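PDB 4AW7: beta-porphyranase A from Bacteroides plebeius, which cleaves the sulfated red-algal polysaccharide porphyran at beta-D-galactopyranose-(1->4)-alpha-L-galactopyranose-6-sulfate linkages, releasing mostly disaccharides. Local coordinates for residues Y63-G68 with Y360-W365; S289-V294 with A432-T437; S258-G263 with S479-P484; P198-G203 with L251-A256. All coordinates share one frame; numbering follows the deposited sequence.

The four contacts form two pairs whose centres lie 29 to 40 Å apart; interaction 1 lies across the chain's centre from interactions 3 and 4, and interaction 2 across it from interaction 3. Interactions 1 and 2 have centres about 15 Å apart and touch: Tyr360 packs on Tyr436 and Ile434. Interactions 3 and 4, about 12 Å apart, share helix 245-262 and meet at Met253 CE. Along the chain, interaction 4 closes before interactions 2 and 3 open, and interaction 1 joins the turn into strand 66-71, early in the barrel, to helix 359-365, after its last strand. Interactions 2 and 3 join the barrel to different beta-sandwich sheets, with strands 433-441 and 469-484.

Interaction 1: Y63-G68 with Y360-W365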
loop_
_atom_site.group_PDB
_atom_site.type_symbol
_atom_site.label_atom_id
_atom_site.label_comp_id
_atom_site.label_asym_id
_atom_site.label_seq_id
_atom_site.Cartn_x
_atom_site.Cartn_y
_atom_site.Cartn_z
ATOM N N TYR A 63 -12.446 -13.260 12.031
ATOM C CA TYR A 63 -11.130 -13.155 11.397
ATOM C C TYR A 63 -10.380 -11.932 11.853
ATOM O O TYR A 63 -9.219 -11.757 11.462
ATOM C CB TYR A 63 -11.269 -13.204 9.893
ATOM C CG TYR A 63 -11.623 -14.570 9.382
ATOM C CD1 TYR A 63 -12.917 -15.002 9.316
ATOM C CD2 TYR A 63 -10.640 -15.408 8.888
ATOM C CE1 TYR A 63 -13.258 -16.244 8.851
ATOM C CE2 TYR A 63 -10.967 -16.658 8.407
ATOM C CZ TYR A 63 -12.280 -17.067 8.381
ATOM O OH TYR A 63 -12.619 -18.303 7.902
ATOM N N GLN A 64 -11.001 -11.055 12.645
ATOM C CA GLN A 64 -10.383 -9.841 13.200
ATOM C C GLN A 64 -9.987 -8.840 12.115
ATOM O O GLN A 64 -8.812 -8.469 11.968
ATOM C CB GLN A 64 -9.184 -10.230 14.069
ATOM C CG GLN A 64 -9.567 -11.276 15.074
ATOM C CD GLN A 64 -8.362 -11.932 15.726
ATOM O OE1 GLN A 64 -7.156 -11.652 15.410
ATOM N NE2 GLN A 64 -8.678 -12.712 16.765
ATOM N N VAL A 65 -10.993 -8.447 11.353
ATOM C CA VAL A 65 -10.848 -7.664 10.150
ATOM C C VAL A 65 -11.606 -6.330 10.316
ATOM O O VAL A 65 -12.674 -6.292 10.936
ATOM C CB VAL A 65 -11.376 -8.481 8.946
ATOM C CG1 VAL A 65 -11.333 -7.684 7.632
ATOM C CG2 VAL A 65 -10.550 -9.736 8.840
ATOM N N GLY A 66 -11.075 -5.250 9.741
ATOM C CA GLY A 66 -11.664 -3.916 9.766
ATOM C C GLY A 66 -12.154 -3.471 8.403
ATOM O O GLY A 66 -12.142 -4.212 7.410
ATOM N N LEU A 67 -12.618 -2.224 8.404
ATOM C CA LEU A 67 -13.135 -1.582 7.182
ATOM C C LEU A 67 -12.220 -0.438 6.799
ATOM O O LEU A 67 -11.453 0.043 7.621
ATOM C CB LEU A 67 -14.545 -1.037 7.459
ATOM C CG LEU A 67 -15.490 -2.061 8.094
ATOM C CD1 LEU A 67 -16.786 -1.294 8.437
ATOM C CD2 LEU A 67 -15.751 -3.299 7.228
ATOM N N GLY A 68 -12.246 0.038 5.561
ATOM C CA GLY A 68 -13.025 -0.459 4.466
ATOM C C GLY A 68 -13.221 0.654 3.474
ATOM O O GLY A 68 -12.519 1.638 3.536
ATOM N N TYR A 360 -8.752 -17.479 3.584
ATOM C CA TYR A 360 -7.464 -17.992 4.066
ATOM C C TYR A 360 -6.405 -16.904 4.163
ATOM O O TYR A 360 -5.488 -17.057 4.955
ATOM C CB TYR A 360 -6.957 -19.164 3.222
ATOM C CG TYR A 360 -7.792 -20.415 3.389
ATOM C CD1 TYR A 360 -7.925 -21.005 4.641
ATOM C CD2 TYR A 360 -8.394 -21.048 2.308
ATOM C CE1 TYR A 360 -8.676 -22.170 4.834
ATOM C CE2 TYR A 360 -9.148 -22.227 2.485
ATOM C CZ TYR A 360 -9.296 -22.749 3.754
ATOM O OH TYR A 360 -10.043 -23.894 3.903
ATOM N N PHE A 361 -6.526 -15.812 3.413
ATOM C CA PHE A 361 -5.617 -14.699 3.630
ATOM C C PHE A 361 -5.733 -14.194 5.053
ATOM O O PHE A 361 -4.745 -13.950 5.743
ATOM C CB PHE A 361 -5.919 -13.554 2.644
ATOM C CG PHE A 361 -5.152 -12.298 2.942
ATOM C CD1 PHE A 361 -3.792 -12.205 2.723
ATOM C CD2 PHE A 361 -5.808 -11.194 3.428
ATOM C CE1 PHE A 361 -3.104 -11.051 3.040
ATOM C CE2 PHE A 361 -5.125 -10.026 3.766
ATOM C CZ PHE A 361 -3.754 -9.947 3.546
ATOM N N PHE A 362 -6.976 -14.037 5.513
ATOM C CA PHE A 362 -7.228 -13.567 6.862
ATOM C C PHE A 362 -6.926 -14.644 7.918
ATOM O O PHE A 362 -6.454 -14.341 9.007
ATOM C CB PHE A 362 -8.623 -12.993 6.956
ATOM C CG PHE A 362 -8.833 -11.831 6.003
ATOM C CD1 PHE A 362 -8.303 -10.600 6.287
ATOM C CD2 PHE A 362 -9.525 -11.999 4.828
ATOM C CE1 PHE A 362 -8.466 -9.552 5.426
ATOM C CE2 PHE A 362 -9.713 -10.931 3.963
ATOM C CZ PHE A 362 -9.184 -9.700 4.275
ATOM N N GLU A 363 -7.169 -15.904 7.596
ATOM C CA GLU A 363 -6.787 -16.992 8.513
ATOM C C GLU A 363 -5.272 -16.972 8.764
ATOM O O GLU A 363 -4.820 -17.067 9.906
ATOM C CB GLU A 363 -7.208 -18.344 7.953
ATOM C CG GLU A 363 -7.063 -19.462 8.998
ATOM C CD GLU A 363 -8.129 -19.320 10.108
ATOM O OE1 GLU A 363 -9.276 -19.294 9.757
ATOM O OE2 GLU A 363 -7.837 -19.199 11.336
ATOM N N LEU A 364 -4.497 -16.786 7.697
ATOM C CA LEU A 364 -3.057 -16.824 7.797
ATOM C C LEU A 364 -2.549 -15.785 8.810
ATOM O O LEU A 364 -1.584 -16.040 9.545
ATOM C CB LEU A 364 -2.446 -16.526 6.409
ATOM C CG LEU A 364 -0.944 -16.377 6.275
ATOM C CD1 LEU A 364 -0.275 -17.730 6.593
ATOM C CD2 LEU A 364 -0.552 -15.887 4.896
ATOM N N TRP A 365 -3.164 -14.609 8.791
ATOM C CA TRP A 365 -2.755 -13.493 9.617
ATOM C C TRP A 365 -3.542 -13.338 10.902
ATOM O O TRP A 365 -3.346 -12.399 11.658
ATOM C CB TRP A 365 -2.801 -12.205 8.782
ATOM C CG TRP A 365 -1.760 -12.198 7.693
ATOM C CD1 TRP A 365 -1.939 -12.476 6.386
ATOM C CD2 TRP A 365 -0.362 -11.944 7.869
ATOM N NE1 TRP A 365 -0.743 -12.413 5.727
ATOM C CE2 TRP A 365 0.244 -12.078 6.619
ATOM C CE3 TRP A 365 0.416 -11.576 8.959
ATOM C CZ2 TRP A 365 1.607 -11.852 6.426
ATOM C CZ3 TRP A 365 1.787 -11.371 8.761
ATOM C CH2 TRP A 365 2.341 -11.489 7.488
HETATM O O HOH W 1 -6.801 -11.760 10.086
HETATM O O HOH W 2 -10.535 -19.958 7.540
#
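Tyr63, closing helix 54-63, and Phe362 in helix 359-365 bring their CA atoms to 6.0 Å, where the chain turns at Gln64 (positive phi) from the first helix toward strand 66-71. This is the return half of a beta-alpha-beta crossover, strand 45-46 to helix 54-63 to strand 66-71, at the start of what is consistent with a (beta/alpha)8 barrel, and helix 359-365 packs against it from far along the sequence. Tyr63 lays its CD2 corner on CB of Phe362, 3.7 Å away, the two side chains crossing at about a right angle. Its CG lies anti to its own carbonyl carbon (chi1 -72°), which carries the ring across to the helix, with its CE2 3.4 Å from Glu363 OE1. Val65 follows with CG2, 3.5 Å from CD1 of Phe362, while CG1 reaches only the CE1 corner. Phe361 covers one face of the Phe362 ring.

No direct hydrogen bond crosses this contact; two waters supply the polar links. One donates to both Tyr63 O and Phe362 O, joining the two backbones. The other lies in the plane of the Tyr63 ring, bonded to its hydroxyl and donating to the carboxylate of Glu363, whose plane is turned 62° from the ring. With a leucine in place of Tyr63, this second water would probably lose its phenol partner, leaving the Glu363 end of the bridge less well fixed. The water lies 2.7 Å from Tyr63 OH and 2.6 Å from Glu363 OE1.

Interaction 2: S289-V294 with A432-T437; sequences SSVRSV and AGIEYT
Ile434 reaches from its strand to Val291 and Val294, and can be traced atom by atom. From CB, which leans toward the 289-294 segment, CG1 leaves anti to the carbonyl carbon (chi1 -68°) and passes obliquely across Val291, 4.2 Å from that residue's CG2. The other branch, CG2, turns instead to Tyr360 of helix 359-365. With the chain extended past CG1, the tip CD1 sits in the corner that the two valines form: 3.9 Å from CB of Val291 and 3.8 Å from CG2 of Val294, whose side chain it meets at about a right angle.

Here a beta-sandwich strand, 433-441, hairpin partner of 421-429, rests on the start of helix 293-305, which follows strand 268-276 of the parallel barrel. Leu426 of the partner strand also touches both Ile434 and Val294. The valines are presented by a type I turn running from Ser289 to Arg292, closed by Arg292 N to Ser289 O at 3.2 Å, and by a further bond, Val294 N to Val291 O. Gly433 comes close with its backbone, its CA 4.3 Å from Val291 CG2; at its backbone angles a CB would jam against the carbonyl O of Ala432. The CB of Arg292 points away from the strand segment, while its guanidinium end makes a salt bridge to Asp277 through NH1 and a hydrogen bond from NE to Tyr430 O, just ahead of the sandwich segment.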
loop_
_atom_site.group_PDB
_atom_site.type_symbol
_atom_site.label_atom_id
_atom_site.label_comp_id
_atom_site.label_asym_id
_atom_site.label_seq_id
_atom_site.Cartn_x
_atom_site.Cartn_y
_atom_site.Cartn_z
ATOM N N SER A 289 -9.970 -18.634 -10.676
ATOM C CA SER A 289 -9.263 -17.477 -11.121
ATOM C C SER A 289 -9.335 -16.308 -10.112
ATOM O O SER A 289 -8.381 -15.593 -9.928
ATOM C CB SER A 289 -9.655 -17.107 -12.551
ATOM O OG SER A 289 -10.670 -16.180 -12.595
ATOM N N SER A 290 -10.465 -16.153 -9.428
ATOM C CA SER A 290 -10.668 -14.975 -8.600
ATOM C C SER A 290 -9.919 -15.050 -7.265
ATOM O O SER A 290 -9.667 -14.010 -6.649
ATOM C CB SER A 290 -12.161 -14.710 -8.398
ATOM O OG SER A 290 -12.865 -14.611 -9.643
ATOM N N VAL A 291 -9.461 -16.231 -6.845
ATOM C CA VAL A 291 -8.583 -16.354 -5.662
ATOM C C VAL A 291 -7.086 -16.176 -5.956
ATOM O O VAL A 291 -6.287 -16.034 -4.991
ATOM C CB VAL A 291 -8.802 -17.668 -4.889
ATOM C CG1 VAL A 291 -10.268 -17.813 -4.567
ATOM C CG2 VAL A 291 -8.252 -18.896 -5.645
ATOM N N ARG A 292 -6.692 -16.094 -7.212
ATOM C CA ARG A 292 -5.278 -15.891 -7.556
ATOM C C ARG A 292 -4.755 -14.569 -6.891
ATOM O O ARG A 292 -3.577 -14.466 -6.503
ATOM C CB ARG A 292 -5.056 -15.925 -9.084
ATOM C CG ARG A 292 -5.379 -17.262 -9.752
ATOM C CD ARG A 292 -5.351 -17.293 -11.323
ATOM N NE ARG A 292 -5.682 -18.642 -11.825
ATOM C CZ ARG A 292 -6.316 -18.935 -12.963
ATOM N NH1 ARG A 292 -6.763 -17.976 -13.767
ATOM N NH2 ARG A 292 -6.523 -20.218 -13.296
ATOM N N SER A 293 -5.636 -13.576 -6.715
ATOM C CA SER A 293 -5.307 -12.295 -6.034
ATOM C C SER A 293 -4.700 -12.407 -4.661
ATOM O O SER A 293 -4.011 -11.498 -4.196
ATOM C CB SER A 293 -6.602 -11.437 -5.924
ATOM O OG SER A 293 -7.039 -11.025 -7.184
ATOM N N VAL A 294 -4.997 -13.491 -3.955
ATOM C CA VAL A 294 -4.506 -13.648 -2.590
ATOM C C VAL A 294 -2.983 -13.613 -2.526
ATOM O O VAL A 294 -2.422 -13.064 -1.595
ATOM C CB VAL A 294 -5.061 -14.920 -1.933
ATOM C CG1 VAL A 294 -4.325 -15.267 -0.645
ATOM C CG2 VAL A 294 -6.579 -14.730 -1.675
ATOM N N ALA A 432 -4.522 -24.797 -9.302
ATOM C CA ALA A 432 -5.116 -25.558 -8.213
ATOM C C ALA A 432 -5.811 -24.696 -7.150
ATOM O O ALA A 432 -6.607 -25.207 -6.360
ATOM C CB ALA A 432 -4.029 -26.450 -7.546
ATOM N N GLY A 433 -5.549 -23.405 -7.134
ATOM C CA GLY A 433 -6.132 -22.555 -6.103
ATOM C C GLY A 433 -5.290 -22.514 -4.860
ATOM O O GLY A 433 -4.065 -22.661 -4.890
ATOM N N ILE A 434 -5.945 -22.234 -3.752
ATOM C CA ILE A 434 -5.266 -22.046 -2.476
ATOM C C ILE A 434 -5.115 -23.349 -1.725
ATOM O O ILE A 434 -6.084 -24.080 -1.543
ATOM C CB ILE A 434 -6.022 -21.008 -1.599
ATOM C CG1 ILE A 434 -5.882 -19.629 -2.270
ATOM C CG2 ILE A 434 -5.465 -21.000 -0.167
ATOM C CD1 ILE A 434 -6.782 -18.551 -1.644
ATOM N N GLU A 435 -3.894 -23.598 -1.249
ATOM C CA GLU A 435 -3.617 -24.689 -0.299
ATOM C C GLU A 435 -3.174 -24.049 1.017
ATOM O O GLU A 435 -2.088 -23.433 1.082
ATOM C CB GLU A 435 -2.528 -25.651 -0.816
ATOM C CG GLU A 435 -2.214 -26.837 0.106
ATOM C CD GLU A 435 -3.341 -27.863 0.159
ATOM O OE1 GLU A 435 -4.226 -27.846 -0.740
ATOM O OE2 GLU A 435 -3.341 -28.687 1.104
ATOM N N TYR A 436 -4.027 -24.145 2.020
ATOM C CA TYR A 436 -3.771 -23.588 3.340
ATOM C C TYR A 436 -3.617 -24.715 4.328
ATOM O O TYR A 436 -4.506 -25.565 4.455
ATOM C CB TYR A 436 -4.908 -22.646 3.787
ATOM C CG TYR A 436 -4.583 -22.026 5.123
ATOM C CD1 TYR A 436 -3.719 -20.950 5.203
ATOM C CD2 TYR A 436 -5.071 -22.554 6.303
ATOM C CE1 TYR A 436 -3.374 -20.423 6.393
ATOM C CE2 TYR A 436 -4.741 -22.009 7.528
ATOM C CZ TYR A 436 -3.869 -20.931 7.562
ATOM O OH TYR A 436 -3.473 -20.367 8.749
ATOM N N THR A 437 -2.518 -24.699 5.069
ATOM C CA THR A 437 -2.253 -25.698 6.112
ATOM C C THR A 437 -1.776 -25.043 7.403
ATOM O O THR A 437 -1.161 -23.961 7.388
ATOM C CB THR A 437 -1.215 -26.741 5.638
ATOM O OG1 THR A 437 0.031 -26.084 5.368
ATOM C CG2 THR A 437 -1.689 -27.484 4.367
#

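Interaction 3: S258-G263 with S479-P484; sequences SYIKFG and SEYLKP
At the surface seam between helix 245-262 of the barrel and strand 469-484 of the five-stranded sheet it shares with strand 577-589, Ile260 is the helix residue that does most of the touching, meeting Ser479 and Tyr481. The CA atoms of Ile260 and Ser479 are 5.8 Å apart. With chi2 near 169°, the isoleucine holds its CD1 methyl at the far end of an extended branch, and that methyl is the probe: it sits 3.5 Å from Ser479 O and, equally, 3.5 Å from Tyr481 CD1. CG1 runs in behind it, 3.7 Å from the same carbonyl oxygen. The tyrosine is approached obliquely, at CB, CG and CD1, while Leu482 lays its CB over the middle of one ring face, 3.6 Å above the plane.

Just beyond, the strand carries a G1 beta bulge, where Leu482 and Lys483 both face Val578 of strand 577-589. Within the segment Lys483 NZ forms a salt bridge with Glu480 OE1 at 2.8 Å, nearly along the C-O axis of the carboxylate. The phenol of Tyr481 is engaged with helix 206-210, bonded to Trp208 NE1, and its ring also meets that of Tyr257.

No hydrogen bond joins the two segments themselves, so what holds Ile260 here is dispersion and shape: a methyl group pressed on a ring corner and a backbone carbonyl. Such a contact sets no direction, and the directional bond from Tyr481 goes instead to Trp208.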
loop_
_atom_site.group_PDB
_atom_site.type_symbol
_atom_site.label_atom_id
_atom_site.label_comp_id
_atom_site.label_asym_id
_atom_site.label_seq_id
_atom_site.Cartn_x
_atom_site.Cartn_y
_atom_site.Cartn_z
ATOM N N SER A 258 6.968 14.641 -2.046
ATOM C CA SER A 258 6.320 15.293 -0.930
ATOM C C SER A 258 7.341 15.934 0.013
ATOM O O SER A 258 7.136 17.044 0.458
ATOM C CB SER A 258 5.442 14.325 -0.161
ATOM O OG SER A 258 4.405 13.825 -0.972
ATOM N N TYR A 259 8.441 15.249 0.279
ATOM C CA TYR A 259 9.492 15.832 1.092
ATOM C C TYR A 259 10.013 17.136 0.489
ATOM O O TYR A 259 10.215 18.136 1.197
ATOM C CB TYR A 259 10.620 14.834 1.213
ATOM C CG TYR A 259 11.787 15.357 2.009
ATOM C CD1 TYR A 259 11.733 15.371 3.374
ATOM C CD2 TYR A 259 12.944 15.836 1.386
ATOM C CE1 TYR A 259 12.816 15.834 4.144
ATOM C CE2 TYR A 259 14.030 16.302 2.121
ATOM C CZ TYR A 259 13.953 16.299 3.508
ATOM O OH TYR A 259 15.038 16.712 4.236
ATOM N N ILE A 260 10.280 17.117 -0.799
ATOM C CA ILE A 260 10.755 18.319 -1.487
ATOM C C ILE A 260 9.735 19.448 -1.447
ATOM O O ILE A 260 10.078 20.611 -1.192
ATOM C CB ILE A 260 11.169 17.957 -2.941
ATOM C CG1 ILE A 260 12.435 17.119 -2.907
ATOM C CG2 ILE A 260 11.345 19.208 -3.839
ATOM C CD1 ILE A 260 12.760 16.499 -4.275
ATOM N N LYS A 261 8.465 19.122 -1.655
ATOM C CA LYS A 261 7.428 20.134 -1.757
ATOM C C LYS A 261 7.048 20.733 -0.394
ATOM O O LYS A 261 6.792 21.944 -0.275
ATOM C CB LYS A 261 6.176 19.525 -2.372
ATOM C CG LYS A 261 5.178 20.509 -2.808
ATOM C CD LYS A 261 5.619 21.274 -4.045
ATOM C CE LYS A 261 4.485 22.151 -4.485
ATOM N NZ LYS A 261 4.884 22.948 -5.608
ATOM N N PHE A 262 6.928 19.880 0.617
ATOM C CA PHE A 262 6.343 20.245 1.900
ATOM C C PHE A 262 7.360 20.313 3.032
ATOM O O PHE A 262 7.038 20.828 4.112
ATOM C CB PHE A 262 5.215 19.283 2.302
ATOM C CG PHE A 262 4.176 19.101 1.254
ATOM C CD1 PHE A 262 3.345 20.144 0.911
ATOM C CD2 PHE A 262 3.999 17.887 0.613
ATOM C CE1 PHE A 262 2.394 20.023 -0.060
ATOM C CE2 PHE A 262 3.029 17.759 -0.365
ATOM C CZ PHE A 262 2.234 18.830 -0.710
ATOM N N GLY A 263 8.553 19.754 2.814
ATOM C CA GLY A 263 9.557 19.641 3.861
ATOM C C GLY A 263 9.439 18.395 4.697
ATOM O O GLY A 263 10.258 18.164 5.579
ATOM N N SER A 479 17.018 16.486 -1.260
ATOM C CA SER A 479 16.470 17.635 -1.949
ATOM C C SER A 479 16.457 17.414 -3.445
ATOM O O SER A 479 15.800 18.177 -4.152
ATOM C CB SER A 479 17.318 18.880 -1.654
ATOM O OG SER A 479 18.662 18.698 -2.105
ATOM N N GLU A 480 17.186 16.400 -3.929
ATOM C CA GLU A 480 17.280 16.081 -5.358
ATOM C C GLU A 480 16.467 14.854 -5.691
ATOM O O GLU A 480 16.596 13.845 -5.018
ATOM C CB GLU A 480 18.743 15.831 -5.738
ATOM C CG GLU A 480 19.627 17.040 -5.596
ATOM C CD GLU A 480 19.334 18.048 -6.663
ATOM O OE1 GLU A 480 19.381 17.687 -7.850
ATOM O OE2 GLU A 480 19.027 19.167 -6.285
ATOM N N TYR A 481 15.639 14.946 -6.732
ATOM C CA TYR A 481 14.896 13.801 -7.251
ATOM C C TYR A 481 14.771 13.942 -8.759
ATOM O O TYR A 481 15.128 14.991 -9.329
ATOM C CB TYR A 481 13.518 13.578 -6.551
ATOM C CG TYR A 481 12.350 14.190 -7.273
ATOM C CD1 TYR A 481 12.359 15.521 -7.650
ATOM C CD2 TYR A 481 11.217 13.445 -7.548
ATOM C CE1 TYR A 481 11.293 16.070 -8.381
ATOM C CE2 TYR A 481 10.147 13.972 -8.259
ATOM C CZ TYR A 481 10.190 15.297 -8.693
ATOM O OH TYR A 481 9.124 15.786 -9.422
ATOM N N LEU A 482 14.262 12.905 -9.421
ATOM C CA LEU A 482 13.943 12.939 -10.857
ATOM C C LEU A 482 15.063 13.555 -11.679
ATOM O O LEU A 482 14.909 14.611 -12.308
ATOM C CB LEU A 482 12.578 13.607 -11.088
ATOM C CG LEU A 482 12.014 13.489 -12.509
ATOM C CD1 LEU A 482 11.935 12.040 -12.975
ATOM C CD2 LEU A 482 10.637 14.113 -12.534
ATOM N N LYS A 483 16.190 12.863 -11.716
ATOM C CA LYS A 483 17.386 13.372 -12.395
ATOM C C LYS A 483 17.653 12.550 -13.649
ATOM O O LYS A 483 17.772 11.344 -13.579
ATOM C CB LYS A 483 18.597 13.292 -11.460
ATOM C CG LYS A 483 18.479 14.051 -10.152
ATOM C CD LYS A 483 18.159 15.495 -10.281
ATOM C CE LYS A 483 19.311 16.264 -10.897
ATOM N NZ LYS A 483 19.178 17.756 -10.691
ATOM N N PRO A 484 17.779 13.205 -14.814
ATOM C CA PRO A 484 18.085 12.454 -16.022
ATOM C C PRO A 484 19.503 11.932 -16.000
ATOM O O PRO A 484 20.400 12.602 -15.491
ATOM C CB PRO A 484 17.959 13.498 -17.123
ATOM C CG PRO A 484 18.140 14.772 -16.488
ATOM C CD PRO A 484 17.590 14.636 -15.100
#

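Interaction 4: P198-G203 with L251-A256; sequences PAWEDG and LDMVEA
Trp200 lays the pyrrole side of its indole along Met253, with CD1 3.7 Å from the sulfur SD and 3.8 Å from CB. It is a Met-aromatic contact in the parallel barrel, between the loop that follows strand 189-195 and helix 245-262, the helix connecting strands 225-233 and 268-276. The sulfur comes in obliquely, 4.5 Å from the centroid of the five-membered ring of Trp200 and 54° off its normal. The two side chains slide past one another in opposite directions, so that SD also nears CB of the tryptophan.

The loop is shaped to deliver the ring. Ala199 to Asp202 form a type I turn, Asp202 N bonding to Ala199 O at 2.9 Å, and Ala199 is the centre of an inverse gamma turn. Trp200 CG stands anti to its carbonyl carbon (chi1 -55°), swinging the indole to the helix, where NE1 gives its hydrogen bond to Val250 O. Trp208 meets the indole edge-to-face, and the potassium ion, held by Tyr193 and Tyr207, lies about 5 Å from the Trp200 side chain. Were the ring cut back to an alanine, Val250 O would probably lose its indole donor and a gap would open beside the Met253 sulfur. The benzene side of the ring reaches the next helix residue: CZ2 lies 4.0 Å from Val254 CG2.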
loop_
_atom_site.group_PDB
_atom_site.type_symbol
_atom_site.label_atom_id
_atom_site.label_comp_id
_atom_site.label_asym_id
_atom_site.label_seq_id
_atom_site.Cartn_x
_atom_site.Cartn_y
_atom_site.Cartn_z
ATOM N N PRO A 198 -0.325 3.833 -11.851
ATOM C CA PRO A 198 0.770 4.658 -11.308
ATOM C C PRO A 198 2.062 4.492 -12.128
ATOM O O PRO A 198 3.140 4.163 -11.599
ATOM C CB PRO A 198 0.892 4.121 -9.891
ATOM C CG PRO A 198 0.540 2.688 -10.005
ATOM C CD PRO A 198 -0.619 2.672 -10.985
ATOM N N ALA A 199 1.934 4.707 -13.431
ATOM C CA ALA A 199 3.019 4.542 -14.402
ATOM C C ALA A 199 3.845 5.809 -14.490
ATOM O O ALA A 199 3.918 6.476 -15.540
ATOM C CB ALA A 199 2.455 4.101 -15.765
ATOM N N TRP A 200 4.454 6.208 -13.373
ATOM C CA TRP A 200 5.184 7.462 -13.276
ATOM C C TRP A 200 6.151 7.645 -14.435
ATOM O O TRP A 200 6.329 8.776 -14.966
ATOM C CB TRP A 200 5.933 7.566 -11.961
ATOM C CG TRP A 200 5.115 7.405 -10.696
ATOM C CD1 TRP A 200 5.651 7.052 -9.483
ATOM C CD2 TRP A 200 3.703 7.657 -10.447
ATOM N NE1 TRP A 200 4.685 7.047 -8.524
ATOM C CE2 TRP A 200 3.481 7.423 -9.075
ATOM C CE3 TRP A 200 2.604 8.038 -11.230
ATOM C CZ2 TRP A 200 2.209 7.523 -8.493
ATOM C CZ3 TRP A 200 1.356 8.136 -10.641
ATOM C CH2 TRP A 200 1.168 7.868 -9.294
ATOM N N GLU A 201 6.826 6.566 -14.795
ATOM C CA GLU A 201 7.841 6.545 -15.829
ATOM C C GLU A 201 7.326 6.780 -17.246
ATOM O O GLU A 201 8.164 7.049 -18.129
ATOM C CB GLU A 201 8.568 5.186 -15.803
ATOM C CG GLU A 201 7.809 3.950 -16.329
ATOM C CD GLU A 201 6.748 3.353 -15.410
ATOM O OE1 GLU A 201 6.492 3.853 -14.311
ATOM O OE2 GLU A 201 6.173 2.325 -15.784
ATOM N N ASP A 202 6.038 6.615 -17.533
ATOM C CA ASP A 202 5.560 6.733 -18.913
ATOM C C ASP A 202 5.934 8.073 -19.528
ATOM O O ASP A 202 5.941 9.120 -18.888
ATOM C CB ASP A 202 4.054 6.527 -19.020
ATOM C CG ASP A 202 3.624 5.099 -19.225
ATOM O OD1 ASP A 202 4.464 4.196 -19.283
ATOM O OD2 ASP A 202 2.385 4.876 -19.304
ATOM N N GLY A 203 6.275 8.019 -20.810
ATOM C CA GLY A 203 6.594 9.234 -21.535
ATOM C C GLY A 203 7.831 9.927 -21.008
ATOM O O GLY A 203 7.877 11.144 -20.882
ATOM N N LEU A 251 5.752 4.158 -4.672
ATOM C CA LEU A 251 5.471 4.827 -3.413
ATOM C C LEU A 251 6.623 5.693 -2.937
ATOM O O LEU A 251 6.404 6.791 -2.423
ATOM C CB LEU A 251 5.046 3.801 -2.342
ATOM C CG LEU A 251 3.808 2.966 -2.678
ATOM C CD1 LEU A 251 3.543 2.020 -1.523
ATOM C CD2 LEU A 251 2.589 3.807 -3.010
ATOM N N ASP A 252 7.855 5.246 -3.166
ATOM C CA ASP A 252 8.998 6.088 -2.851
ATOM C C ASP A 252 8.963 7.412 -3.607
ATOM O O ASP A 252 9.374 8.429 -3.055
ATOM C CB ASP A 252 10.322 5.382 -3.161
ATOM C CG ASP A 252 10.791 4.427 -2.088
ATOM O OD1 ASP A 252 10.000 4.047 -1.193
ATOM O OD2 ASP A 252 12.004 4.056 -2.107
ATOM N N MET A 253 8.475 7.426 -4.848
ATOM C CA MET A 253 8.474 8.694 -5.584
ATOM C C MET A 253 7.535 9.714 -4.977
ATOM O O MET A 253 7.826 10.906 -4.918
ATOM C CB MET A 253 8.169 8.506 -7.047
ATOM C CG MET A 253 8.599 9.683 -7.906
ATOM S SD MET A 253 8.584 9.249 -9.676
ATOM C CE MET A 253 9.403 10.718 -10.347
ATOM N N VAL A 254 6.363 9.222 -4.563
ATOM C CA VAL A 254 5.376 10.096 -3.877
ATOM C C VAL A 254 6.005 10.700 -2.617
ATOM O O VAL A 254 5.906 11.896 -2.380
ATOM C CB VAL A 254 4.060 9.361 -3.606
ATOM C CG1 VAL A 254 3.105 10.200 -2.783
ATOM C CG2 VAL A 254 3.424 8.898 -4.901
ATOM N N GLU A 255 6.634 9.853 -1.804
ATOM C CA GLU A 255 7.277 10.341 -0.576
ATOM C C GLU A 255 8.388 11.338 -0.888
ATOM O O GLU A 255 8.510 12.386 -0.235
ATOM C CB GLU A 255 7.857 9.158 0.214
ATOM C CG GLU A 255 6.830 8.219 0.788
ATOM C CD GLU A 255 7.433 7.027 1.552
ATOM O OE1 GLU A 255 8.666 7.005 1.773
ATOM O OE2 GLU A 255 6.697 6.100 2.017
ATOM N N ALA A 256 9.237 10.986 -1.855
ATOM C CA ALA A 256 10.395 11.810 -2.185
ATOM C C ALA A 256 9.969 13.188 -2.667
ATOM O O ALA A 256 10.570 14.199 -2.247
ATOM C CB ALA A 256 11.234 11.094 -3.238
#